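Side-chain contacts in farnesyl diphosphate synthase (Rhodobacter capsulatus, PDB 3M0G), which probably condenses farnesyl diphosphate with isopentenyl diphosphate, with magnesium as cofactor, to make geranylgeranyl diphosphate for carotenoid and diterpene synthesis: residues A20-L25 against D112-L117; A49-A54 against A274-A279; A205-L210 against A261-A266; F212-D217 against S254-L259. One frame throughout, in Å; residues are numbered along the deposited sequence.

Contact 1 (A20-L25 against D112-L117)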
loop_
_atom_site.group_PDB
_atom_site.type_symbol
_atom_site.label_atom_id
_atom_site.label_comp_id
_atom_site.label_asym_id
_atom_site.label_seq_id
_atom_site.Cartn_x
_atom_site.Cartn_y
_atom_site.Cartn_z
ATOM N N ALA B 20 -5.406 -19.421 -1.541
ATOM C CA ALA B 20 -4.031 -19.893 -1.715
ATOM C C ALA B 20 -2.976 -18.793 -1.516
ATOM O O ALA B 20 -1.984 -19.005 -0.813
ATOM C CB ALA B 20 -3.867 -20.585 -3.096
ATOM N N ALA B 21 -3.202 -17.627 -2.126
ATOM C CA ALA B 21 -2.255 -16.506 -2.079
ATOM C C ALA B 21 -1.970 -16.079 -0.645
ATOM O O ALA B 21 -0.814 -15.885 -0.262
ATOM C CB ALA B 21 -2.779 -15.323 -2.887
ATOM N N ILE B 22 -3.038 -15.956 0.138
ATOM C CA ILE B 22 -2.955 -15.546 1.542
ATOM C C ILE B 22 -2.422 -16.693 2.412
ATOM O O ILE B 22 -1.784 -16.461 3.445
ATOM C CB ILE B 22 -4.355 -15.063 2.045
ATOM C CG1 ILE B 22 -4.695 -13.705 1.403
ATOM C CG2 ILE B 22 -4.412 -15.012 3.547
ATOM C CD1 ILE B 22 -6.136 -13.245 1.579
ATOM N N GLY B 23 -2.698 -17.919 1.977
ATOM C CA GLY B 23 -2.308 -19.133 2.698
ATOM C C GLY B 23 -0.815 -19.286 2.935
ATOM O O GLY B 23 -0.407 -19.857 3.947
ATOM N N ARG B 24 0.004 -18.773 2.020
ATOM C CA ARG B 24 1.454 -18.926 2.153
ATOM C C ARG B 24 2.096 -17.911 3.106
ATOM O O ARG B 24 3.253 -18.054 3.476
ATOM C CB ARG B 24 2.150 -18.981 0.784
ATOM C CG ARG B 24 1.937 -17.790 -0.122
ATOM C CD ARG B 24 2.120 -18.199 -1.579
ATOM N NE ARG B 24 0.850 -18.605 -2.177
ATOM C CZ ARG B 24 0.602 -18.630 -3.486
ATOM N NH1 ARG B 24 1.544 -18.288 -4.359
ATOM N NH2 ARG B 24 -0.596 -19.013 -3.923
ATOM N N LEU B 25 1.327 -16.904 3.518
ATOM C CA LEU B 25 1.757 -15.967 4.559
ATOM C C LEU B 25 1.869 -16.686 5.917
ATOM O O LEU B 25 1.229 -17.717 6.112
ATOM C CB LEU B 25 0.778 -14.790 4.631
ATOM C CG LEU B 25 0.504 -14.018 3.317
ATOM C CD1 LEU B 25 -0.567 -12.947 3.525
ATOM C CD2 LEU B 25 1.768 -13.401 2.711
ATOM N N ASP B 112 -3.686 -2.877 6.088
ATOM C CA ASP B 112 -2.339 -2.455 5.709
ATOM C C ASP B 112 -1.642 -3.555 4.888
ATOM O O ASP B 112 -1.038 -3.279 3.841
ATOM C CB ASP B 112 -1.502 -2.052 6.923
ATOM C CG ASP B 112 -1.900 -0.695 7.507
ATOM O OD1 ASP B 112 -2.673 0.096 6.896
ATOM O OD2 ASP B 112 -1.418 -0.412 8.610
ATOM N N ALA B 113 -1.762 -4.806 5.335
ATOM C CA ALA B 113 -1.071 -5.911 4.671
ATOM C C ALA B 113 -1.806 -6.365 3.422
ATOM O O ALA B 113 -1.212 -6.953 2.508
ATOM C CB ALA B 113 -0.854 -7.073 5.652
ATOM N N LEU B 114 -3.114 -6.101 3.359
ATOM C CA LEU B 114 -3.830 -6.423 2.151
ATOM C C LEU B 114 -3.448 -5.453 1.033
ATOM O O LEU B 114 -3.405 -5.844 -0.121
ATOM C CB LEU B 114 -5.338 -6.448 2.372
ATOM C CG LEU B 114 -5.841 -7.759 2.990
ATOM C CD1 LEU B 114 -7.211 -7.501 3.614
ATOM C CD2 LEU B 114 -5.906 -8.859 1.937
ATOM N N GLN B 115 -3.153 -4.200 1.382
ATOM C CA GLN B 115 -2.678 -3.241 0.352
ATOM C C GLN B 115 -1.277 -3.611 -0.132
ATOM O O GLN B 115 -0.977 -3.518 -1.336
ATOM C CB GLN B 115 -2.718 -1.785 0.841
ATOM C CG GLN B 115 -1.925 -0.867 -0.124
ATOM C CD GLN B 115 -2.084 0.619 0.118
ATOM O OE1 GLN B 115 -1.735 1.434 -0.756
ATOM N NE2 GLN B 115 -2.607 0.984 1.280
ATOM N N THR B 116 -0.443 -4.067 0.799
ATOM C CA THR B 116 0.892 -4.565 0.483
ATOM C C THR B 116 0.803 -5.825 -0.375
ATOM O O THR B 116 1.564 -5.993 -1.323
ATOM C CB THR B 116 1.708 -4.901 1.779
ATOM O OG1 THR B 116 1.689 -3.780 2.664
ATOM C CG2 THR B 116 3.150 -5.196 1.417
ATOM N N LEU B 117 -0.128 -6.712 -0.035
ATOM C CA LEU B 117 -0.355 -7.918 -0.837
ATOM C C LEU B 117 -0.739 -7.597 -2.286
ATOM O O LEU B 117 -0.220 -8.254 -3.225
ATOM C CB LEU B 117 -1.420 -8.836 -0.188
ATOM C CG LEU B 117 -1.579 -10.247 -0.783
ATOM C CD1 LEU B 117 -0.289 -11.068 -0.617
ATOM C CD2 LEU B 117 -2.722 -10.980 -0.092
#
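Ile22 and Leu117 reach each other through two different first torsions. In Ile22, CG1 stands anti to the carbonyl carbon (chi1 -71°), and the extended second torsion carries CD1 on across the gap; in Leu117, CG is anti to the backbone N (chi1 -169°), which directs the branched end at the other helix. The two side chains cross at about a right angle, and the touch itself is methylene to methyl, with Ile22 CG1 lying 3.7 Å from Leu117 CD2. Because the alpha carbons of this pair stay 8.4 Å apart, it is the side chains that bridge the helices, and Leu117 buries more surface here than any other residue of the two segments. A looser contact extends the patch backwards along the second helix, where Ile22 CD1 comes within 4.4 Å of Leu114 CD2. All of this is van der Waals packing of buried hydrocarbon.

Within residues 20-25, Arg24 folds back so that its NE donates to Ala20 O over 3.2 Å, with Ala20 O near the guanidinium plane but the donor well above the carbonyl plane. Leu25 N is held by Ile22 O at 3.1 Å.

On its flanks, helix 29-37 lays Ala35 and Arg31 against Ile22 and Met34 against Leu25, while Tyr76 of helix 60-81 touches Leu114. Asp112 OD2 bonds His80 ND1 of the second subunit; helix 104-121 of this mainly helical prenyltransferase thus has helix 3-23 on one part of its surface and the second subunit on another.

Contact 2 (A49-A54 against A274-A279). Unlike the reference sequence in segment 274-279: Ser275 (reference Ala).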
loop_
_atom_site.group_PDB
_atom_site.type_symbol
_atom_site.label_atom_id
_atom_site.label_comp_id
_atom_site.label_asym_id
_atom_site.label_seq_id
_atom_site.Cartn_x
_atom_site.Cartn_y
_atom_site.Cartn_z
ATOM N N ALA B 49 -10.930 -7.089 -14.824
ATOM C CA ALA B 49 -9.525 -7.308 -15.124
ATOM C C ALA B 49 -9.416 -8.491 -16.058
ATOM O O ALA B 49 -8.783 -8.412 -17.117
ATOM C CB ALA B 49 -8.738 -7.582 -13.836
ATOM N N ILE B 50 -10.053 -9.590 -15.665
ATOM C CA ILE B 50 -10.010 -10.827 -16.461
ATOM C C ILE B 50 -10.681 -10.677 -17.825
ATOM O O ILE B 50 -10.262 -11.307 -18.834
ATOM C CB ILE B 50 -10.647 -12.008 -15.678
ATOM C CG1 ILE B 50 -9.727 -12.416 -14.517
ATOM C CG2 ILE B 50 -10.900 -13.211 -16.613
ATOM C CD1 ILE B 50 -10.398 -13.222 -13.383
ATOM N N GLU B 51 -11.762 -9.898 -17.842
ATOM C CA GLU B 51 -12.533 -9.723 -19.047
ATOM C C GLU B 51 -11.824 -8.803 -20.021
ATOM O O GLU B 51 -11.864 -9.012 -21.221
ATOM C CB GLU B 51 -13.933 -9.220 -18.725
ATOM C CG GLU B 51 -14.780 -10.210 -17.922
ATOM C CD GLU B 51 -14.780 -11.616 -18.482
ATOM O OE1 GLU B 51 -15.386 -11.849 -19.561
ATOM O OE2 GLU B 51 -14.179 -12.505 -17.834
ATOM N N SER B 52 -11.148 -7.793 -19.491
ATOM C CA SER B 52 -10.427 -6.854 -20.333
ATOM C C SER B 52 -9.135 -7.475 -20.837
ATOM O O SER B 52 -8.649 -7.094 -21.898
ATOM C CB SER B 52 -10.159 -5.543 -19.584
ATOM O OG SER B 52 -9.331 -5.749 -18.453
ATOM N N ALA B 53 -8.590 -8.439 -20.088
ATOM C CA ALA B 53 -7.431 -9.205 -20.553
ATOM C C ALA B 53 -7.850 -10.106 -21.702
ATOM O O ALA B 53 -7.176 -10.159 -22.738
ATOM C CB ALA B 53 -6.821 -10.031 -19.421
ATOM N N ALA B 54 -8.990 -10.770 -21.525
ATOM C CA ALA B 54 -9.550 -11.645 -22.558
ATOM C C ALA B 54 -9.713 -10.960 -23.918
ATOM O O ALA B 54 -9.437 -11.563 -24.953
ATOM C CB ALA B 54 -10.886 -12.199 -22.087
ATOM N N ALA B 274 -16.424 -7.000 -27.460
ATOM C CA ALA B 274 -16.800 -6.161 -26.311
ATOM C C ALA B 274 -18.134 -6.552 -25.639
ATOM O O ALA B 274 -18.516 -5.971 -24.617
ATOM C CB ALA B 274 -16.819 -4.697 -26.714
ATOM N N SER B 275 -18.828 -7.542 -26.196
ATOM C CA SER B 275 -20.199 -7.871 -25.757
ATOM C C SER B 275 -20.305 -8.308 -24.293
ATOM O O SER B 275 -21.255 -7.951 -23.610
ATOM C CB SER B 275 -20.816 -8.922 -26.695
ATOM O OG SER B 275 -20.035 -10.096 -26.704
ATOM N N THR B 276 -19.318 -9.041 -23.786
ATOM C CA THR B 276 -19.332 -9.424 -22.377
ATOM C C THR B 276 -19.143 -8.185 -21.468
ATOM O O THR B 276 -19.836 -8.047 -20.471
ATOM C CB THR B 276 -18.307 -10.536 -22.072
ATOM O OG1 THR B 276 -18.609 -11.669 -22.880
ATOM C CG2 THR B 276 -18.365 -10.954 -20.606
ATOM N N LEU B 277 -18.246 -7.273 -21.840
ATOM C CA LEU B 277 -18.117 -6.006 -21.097
ATOM C C LEU B 277 -19.318 -5.065 -21.230
ATOM O O LEU B 277 -19.639 -4.335 -20.287
ATOM C CB LEU B 277 -16.833 -5.267 -21.472
ATOM C CG LEU B 277 -15.497 -5.819 -20.968
ATOM C CD1 LEU B 277 -14.360 -4.888 -21.324
ATOM C CD2 LEU B 277 -15.536 -6.035 -19.484
ATOM N N ARG B 278 -19.944 -5.038 -22.403
ATOM C CA ARG B 278 -21.182 -4.286 -22.596
ATOM C C ARG B 278 -22.289 -4.829 -21.684
ATOM O O ARG B 278 -23.005 -4.060 -21.069
ATOM C CB ARG B 278 -21.609 -4.266 -24.077
ATOM C CG ARG B 278 -20.694 -3.386 -24.948
ATOM C CD ARG B 278 -21.027 -3.429 -26.450
ATOM N NE ARG B 278 -20.572 -2.195 -27.097
ATOM C CZ ARG B 278 -20.359 -2.038 -28.400
ATOM N NH1 ARG B 278 -20.547 -3.046 -29.244
ATOM N NH2 ARG B 278 -19.943 -0.863 -28.858
ATOM N N ALA B 279 -22.387 -6.148 -21.565
ATOM C CA ALA B 279 -23.394 -6.772 -20.683
ATOM C C ALA B 279 -23.135 -6.461 -19.203
ATOM O O ALA B 279 -24.076 -6.217 -18.435
ATOM C CB ALA B 279 -23.480 -8.291 -20.939
#
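Apolar packing and a close oxygen-to-methyl approach both centre on Glu51, which meets Leu277 with the base of its side chain and Thr276 with the end. For the apolar part, Glu51 CB rests 3.6 Å from Leu277 CD2. The alpha carbons of these two residues, 7.0 Å apart, are the nearest pair across the segments, close enough for the leucine's CD2 to reach the first carbon of the glutamate side chain.

The second approach depends on how the glutamate is bent. With chi2 at -49° the chain curls instead of running straight out, and OE1 ends 3.3 Å from Thr276 CG2, the two side chains crossing at about a right angle. Thr276 presents its methyl because CG2 is anti to the backbone N. This is a polar atom against a carbon and counts as packing.

The ionic partner of Glu51 comes from helix 3-23, where Arg6 NH1 forms a salt bridge with Glu51 OE2. Among the hydrogen bonds nearby, Gly190 N bonds Ser52 OG, and Leu277 O is bonded to Tyr204 OH.

The chemistry is therefore divided: the aliphatic part of Glu51 serves the packing of helix 44-55 on helix 275-285, while its carboxylate ties the same region to helix 3-23. A nearby arginine would probably help keep that buried carboxylate ionised.

Contact 3 (A205-L210 against A261-A266)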
loop_
_atom_site.group_PDB
_atom_site.type_symbol
_atom_site.label_atom_id
_atom_site.label_comp_id
_atom_site.label_asym_id
_atom_site.label_seq_id
_atom_site.Cartn_x
_atom_site.Cartn_y
_atom_site.Cartn_z
ATOM N N ALA B 205 -14.757 2.740 -18.476
ATOM C CA ALA B 205 -14.696 2.701 -17.012
ATOM C C ALA B 205 -15.166 3.991 -16.326
ATOM O O ALA B 205 -15.829 3.936 -15.294
ATOM C CB ALA B 205 -13.270 2.349 -16.587
ATOM N N THR B 206 -14.825 5.135 -16.917
ATOM C CA THR B 206 -15.280 6.447 -16.459
ATOM C C THR B 206 -16.820 6.479 -16.450
ATOM O O THR B 206 -17.433 6.912 -15.467
ATOM C CB THR B 206 -14.729 7.588 -17.379
ATOM O OG1 THR B 206 -13.298 7.519 -17.446
ATOM C CG2 THR B 206 -15.139 8.959 -16.870
ATOM N N ALA B 207 -17.441 5.990 -17.530
ATOM C CA ALA B 207 -18.908 5.931 -17.613
ATOM C C ALA B 207 -19.507 4.863 -16.697
ATOM O O ALA B 207 -20.463 5.147 -15.963
ATOM C CB ALA B 207 -19.384 5.760 -19.046
ATOM N N LEU B 208 -18.943 3.652 -16.740
ATOM C CA LEU B 208 -19.332 2.553 -15.848
ATOM C C LEU B 208 -19.242 2.892 -14.347
ATOM O O LEU B 208 -20.136 2.526 -13.567
ATOM C CB LEU B 208 -18.517 1.280 -16.155
ATOM C CG LEU B 208 -18.755 0.049 -15.261
ATOM C CD1 LEU B 208 -20.219 -0.381 -15.280
ATOM C CD2 LEU B 208 -17.854 -1.138 -15.642
ATOM N N GLY B 209 -18.169 3.574 -13.954
ATOM C CA GLY B 209 -17.936 3.917 -12.567
ATOM C C GLY B 209 -19.002 4.841 -12.011
ATOM O O GLY B 209 -19.489 4.653 -10.891
ATOM N N LEU B 210 -19.374 5.840 -12.800
ATOM C CA LEU B 210 -20.453 6.729 -12.387
ATOM C C LEU B 210 -21.836 6.054 -12.417
ATOM O O LEU B 210 -22.628 6.242 -11.498
ATOM C CB LEU B 210 -20.422 8.031 -13.187
ATOM C CG LEU B 210 -21.429 9.130 -12.818
ATOM C CD1 LEU B 210 -21.438 9.433 -11.337
ATOM C CD2 LEU B 210 -21.129 10.372 -13.648
ATOM N N ALA B 261 -24.816 3.500 -21.778
ATOM C CA ALA B 261 -24.760 3.588 -23.240
ATOM C C ALA B 261 -23.456 4.255 -23.665
ATOM O O ALA B 261 -22.885 3.901 -24.683
ATOM C CB ALA B 261 -25.972 4.334 -23.796
ATOM N N GLU B 262 -22.965 5.203 -22.862
ATOM C CA GLU B 262 -21.689 5.855 -23.153
ATOM C C GLU B 262 -20.546 4.851 -22.988
ATOM O O GLU B 262 -19.592 4.870 -23.763
ATOM C CB GLU B 262 -21.433 7.058 -22.237
ATOM C CG GLU B 262 -22.541 8.105 -22.180
ATOM C CD GLU B 262 -22.396 9.221 -23.201
ATOM O OE1 GLU B 262 -22.424 8.941 -24.420
ATOM O OE2 GLU B 262 -22.276 10.398 -22.783
ATOM N N ALA B 263 -20.663 3.992 -21.966
ATOM C CA ALA B 263 -19.669 2.970 -21.676
ATOM C C ALA B 263 -19.620 1.922 -22.781
ATOM O O ALA B 263 -18.543 1.485 -23.160
ATOM C CB ALA B 263 -19.952 2.316 -20.349
ATOM N N GLU B 264 -20.787 1.527 -23.280
ATOM C CA GLU B 264 -20.898 0.564 -24.387
ATOM C C GLU B 264 -20.316 1.115 -25.675
ATOM O O GLU B 264 -19.727 0.368 -26.458
ATOM C CB GLU B 264 -22.360 0.207 -24.658
ATOM C CG GLU B 264 -22.990 -0.758 -23.681
ATOM C CD GLU B 264 -24.423 -1.046 -24.037
ATOM O OE1 GLU B 264 -25.303 -0.215 -23.720
ATOM O OE2 GLU B 264 -24.675 -2.090 -24.659
ATOM N N ALA B 265 -20.528 2.412 -25.909
ATOM C CA ALA B 265 -20.039 3.080 -27.124
ATOM C C ALA B 265 -18.511 3.204 -27.086
ATOM O O ALA B 265 -17.850 3.099 -28.117
ATOM C CB ALA B 265 -20.698 4.463 -27.282
ATOM N N ALA B 266 -17.955 3.416 -25.892
ATOM C CA ALA B 266 -16.493 3.467 -25.724
ATOM C C ALA B 266 -15.767 2.218 -26.241
ATOM O O ALA B 266 -14.573 2.278 -26.572
ATOM C CB ALA B 266 -16.127 3.740 -24.275
#
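Two nearly antiparallel helices, 199-219 and 249-265, pack here through the buried Ala207 and Ala263, toward the outside of the helical prenyl synthase fold. The evidence for a close approach is direct: the axes of helix 205-210 and helix 261-265 come within 7.8 Å of each other, their directions differ by 157°, and the alpha carbons of Ala207 and Ala263 are only 5.1 Å apart.

At that separation the methyl groups reach past one another to the opposing backbone. Ala207 CB lies 3.7 Å from Ala263 CB and slightly nearer, 3.6 Å, to Ala263 N. The relation is returned by Ala263 CB, which sits 4.0 Å from Leu208 N. Each alanine thus rests against the main chain of the other helix as well as against its methyl.

Glu262 adds its CB at the exposed side, 4.0 Å from Ala207 CB. Its bond from the backbone heads toward the partner helix, but the bend at chi2 (-91°) takes the carboxylate off to solvent.

Neighbouring helices meet the two segments elsewhere: Leu208 turns to Ala281 and Val284 of helix 275-285, Ala205 meets Ser184 and Ala187 of helix 168-194, and Glu264 OE2 makes a salt bridge to Arg282.

Taken together, the short axis distance and the reciprocal methyl-to-backbone contacts are those of close antiparallel helix packing on small residues, with alanines at the point of nearest approach.

Contact 4 (F212-D217 against S254-L259). Unlike the reference sequence in segment 254-259: Ser254 (reference Ala).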
loop_
_atom_site.group_PDB
_atom_site.type_symbol
_atom_site.label_atom_id
_atom_site.label_comp_id
_atom_site.label_asym_id
_atom_site.label_seq_id
_atom_site.Cartn_x
_atom_site.Cartn_y
_atom_site.Cartn_z
ATOM N N PHE B 212 -22.259 2.978 -11.793
ATOM C CA PHE B 212 -22.161 2.088 -10.622
ATOM C C PHE B 212 -22.647 2.783 -9.354
ATOM O O PHE B 212 -23.498 2.267 -8.636
ATOM C CB PHE B 212 -20.704 1.618 -10.460
ATOM C CG PHE B 212 -20.426 0.840 -9.202
ATOM C CD1 PHE B 212 -20.028 1.489 -8.037
ATOM C CD2 PHE B 212 -20.510 -0.539 -9.189
ATOM C CE1 PHE B 212 -19.756 0.755 -6.872
ATOM C CE2 PHE B 212 -20.230 -1.274 -8.030
ATOM C CZ PHE B 212 -19.866 -0.624 -6.876
ATOM N N GLN B 213 -22.117 3.963 -9.097
ATOM C CA GLN B 213 -22.457 4.690 -7.885
ATOM C C GLN B 213 -23.900 5.184 -7.888
ATOM O O GLN B 213 -24.603 5.048 -6.877
ATOM C CB GLN B 213 -21.503 5.839 -7.657
ATOM C CG GLN B 213 -21.746 6.522 -6.324
ATOM C CD GLN B 213 -21.529 5.591 -5.143
ATOM O OE1 GLN B 213 -20.518 4.873 -5.070
ATOM N NE2 GLN B 213 -22.471 5.596 -4.208
ATOM N N ILE B 214 -24.334 5.747 -9.018
ATOM C CA ILE B 214 -25.746 6.114 -9.216
ATOM C C ILE B 214 -26.705 4.938 -8.911
ATOM O O ILE B 214 -27.661 5.100 -8.142
ATOM C CB ILE B 214 -25.995 6.761 -10.616
ATOM C CG1 ILE B 214 -25.096 7.990 -10.782
ATOM C CG2 ILE B 214 -27.460 7.155 -10.784
ATOM C CD1 ILE B 214 -25.053 8.608 -12.187
ATOM N N ALA B 215 -26.442 3.761 -9.493
ATOM C CA ALA B 215 -27.223 2.557 -9.196
ATOM C C ALA B 215 -27.301 2.212 -7.704
ATOM O O ALA B 215 -28.402 1.998 -7.186
ATOM C CB ALA B 215 -26.721 1.358 -10.014
ATOM N N ASP B 216 -26.141 2.160 -7.040
ATOM C CA ASP B 216 -26.028 2.041 -5.565
ATOM C C ASP B 216 -27.006 2.951 -4.815
ATOM O O ASP B 216 -27.687 2.507 -3.885
ATOM C CB ASP B 216 -24.604 2.371 -5.087
ATOM C CG ASP B 216 -23.780 1.135 -4.724
ATOM O OD1 ASP B 216 -23.992 0.552 -3.635
ATOM O OD2 ASP B 216 -22.880 0.776 -5.508
ATOM N N ASP B 217 -27.057 4.222 -5.216
ATOM C CA ASP B 217 -27.884 5.234 -4.545
ATOM C C ASP B 217 -29.380 4.971 -4.726
ATOM O O ASP B 217 -30.175 5.150 -3.791
ATOM C CB ASP B 217 -27.524 6.639 -5.048
ATOM C CG ASP B 217 -26.352 7.254 -4.299
ATOM O OD1 ASP B 217 -25.784 6.598 -3.401
ATOM O OD2 ASP B 217 -25.991 8.407 -4.605
ATOM N N SER B 254 -32.352 7.666 -15.261
ATOM C CA SER B 254 -32.097 8.066 -16.636
ATOM C C SER B 254 -30.609 8.341 -16.856
ATOM O O SER B 254 -30.077 7.953 -17.868
ATOM C CB SER B 254 -32.953 9.284 -17.013
ATOM O OG SER B 254 -32.664 9.750 -18.317
ATOM N N ARG B 255 -29.948 9.004 -15.902
ATOM C CA ARG B 255 -28.508 9.272 -15.991
ATOM C C ARG B 255 -27.702 7.965 -16.040
ATOM O O ARG B 255 -26.804 7.809 -16.865
ATOM C CB ARG B 255 -28.048 10.151 -14.815
ATOM C CG ARG B 255 -26.604 10.698 -14.911
ATOM C CD ARG B 255 -26.499 11.791 -15.987
ATOM N NE ARG B 255 -25.140 12.312 -16.117
ATOM C CZ ARG B 255 -24.423 12.325 -17.236
ATOM N NH1 ARG B 255 -24.917 11.828 -18.370
ATOM N NH2 ARG B 255 -23.201 12.841 -17.216
ATOM N N ALA B 256 -28.058 7.029 -15.163
ATOM C CA ALA B 256 -27.372 5.747 -15.078
ATOM C C ALA B 256 -27.452 4.986 -16.401
ATOM O O ALA B 256 -26.468 4.369 -16.821
ATOM C CB ALA B 256 -27.943 4.913 -13.926
ATOM N N ALA B 257 -28.595 5.059 -17.073
ATOM C CA ALA B 257 -28.779 4.330 -18.335
ATOM C C ALA B 257 -28.025 5.021 -19.479
ATOM O O ALA B 257 -27.445 4.358 -20.316
ATOM C CB ALA B 257 -30.262 4.190 -18.668
ATOM N N ASP B 258 -28.023 6.354 -19.488
ATOM C CA ASP B 258 -27.237 7.113 -20.471
ATOM C C ASP B 258 -25.718 6.870 -20.341
ATOM O O ASP B 258 -25.012 6.844 -21.343
ATOM C CB ASP B 258 -27.541 8.610 -20.372
ATOM C CG ASP B 258 -28.903 8.990 -20.968
ATOM O OD1 ASP B 258 -29.702 8.093 -21.348
ATOM O OD2 ASP B 258 -29.180 10.209 -21.056
ATOM N N LEU B 259 -25.224 6.716 -19.111
ATOM C CA LEU B 259 -23.793 6.451 -18.880
ATOM C C LEU B 259 -23.400 5.032 -19.295
ATOM O O LEU B 259 -22.309 4.815 -19.801
ATOM C CB LEU B 259 -23.397 6.733 -17.433
ATOM C CG LEU B 259 -23.369 8.188 -16.979
ATOM C CD1 LEU B 259 -23.356 8.218 -15.480
ATOM C CD2 LEU B 259 -22.174 8.969 -17.571
#
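The guanidinium group of Arg255 carries Leu259 CD2 over one face, 3.8 Å above the plane and offset toward the rim; the two residues are one turn apart on their helix and both touch Ile214. The other flat group, the ring of Phe212, which takes no part in the contact, has Asp216 OD2 3.4 Å above one face, again offset toward the rim.

Across the helices Ile214 does the joining, with its two branches used separately. CG1 is anti to the carbonyl carbon (chi1 -57°) and sends CD1 to a pair of partners, Leu259 CD1 at 3.7 Å and Arg255 CG at 3.8 Å. The other branch, CG2, meets Ala256 CB at 3.9 Å. Ile214 crosses Leu259 at about a right angle. Arg255 bends at chi2 (72°), so it contributes a methylene while its charged end leads off.

Phe243 of helix 243-247 also touches Ile214, and Ile285 of helix 275-285 packs on Ala256.

Asp216 and Asp217 begin the second aspartate-rich DDxxD motif, which in this family binds magnesium and diphosphate. The contact itself is hydrocarbon, including the arginine's CG; the two aspartates do not touch residues 254-259, and Asp217 OD2 instead bonds Phe243 N.

Contacts 3 and 4 are successive steps along one helix pair, 199-219 with 249-265, with centres 10 Å apart; Leu210 CG to Leu259 CD1, 3.4 Å, joins them. The axes separate from 7.8 Å at contact 3 to 9.1 Å at contact 4, as isoleucine replaces alanine on the side of helix 199-219. Contact 2 adds the next helix, 275-285, its centre 13 Å from that of contact 3, with a probable hydrogen bond from Arg278 NH2 to Glu264 O, 2.7 Å. Contact 1, near the dimer interface, lies on the opposite side of the chain's centre from contacts 3 and 4, about 33 Å between centres from contact 4, whereas contact 4 includes the first two aspartates of the DDxxD motif that probably binds magnesium.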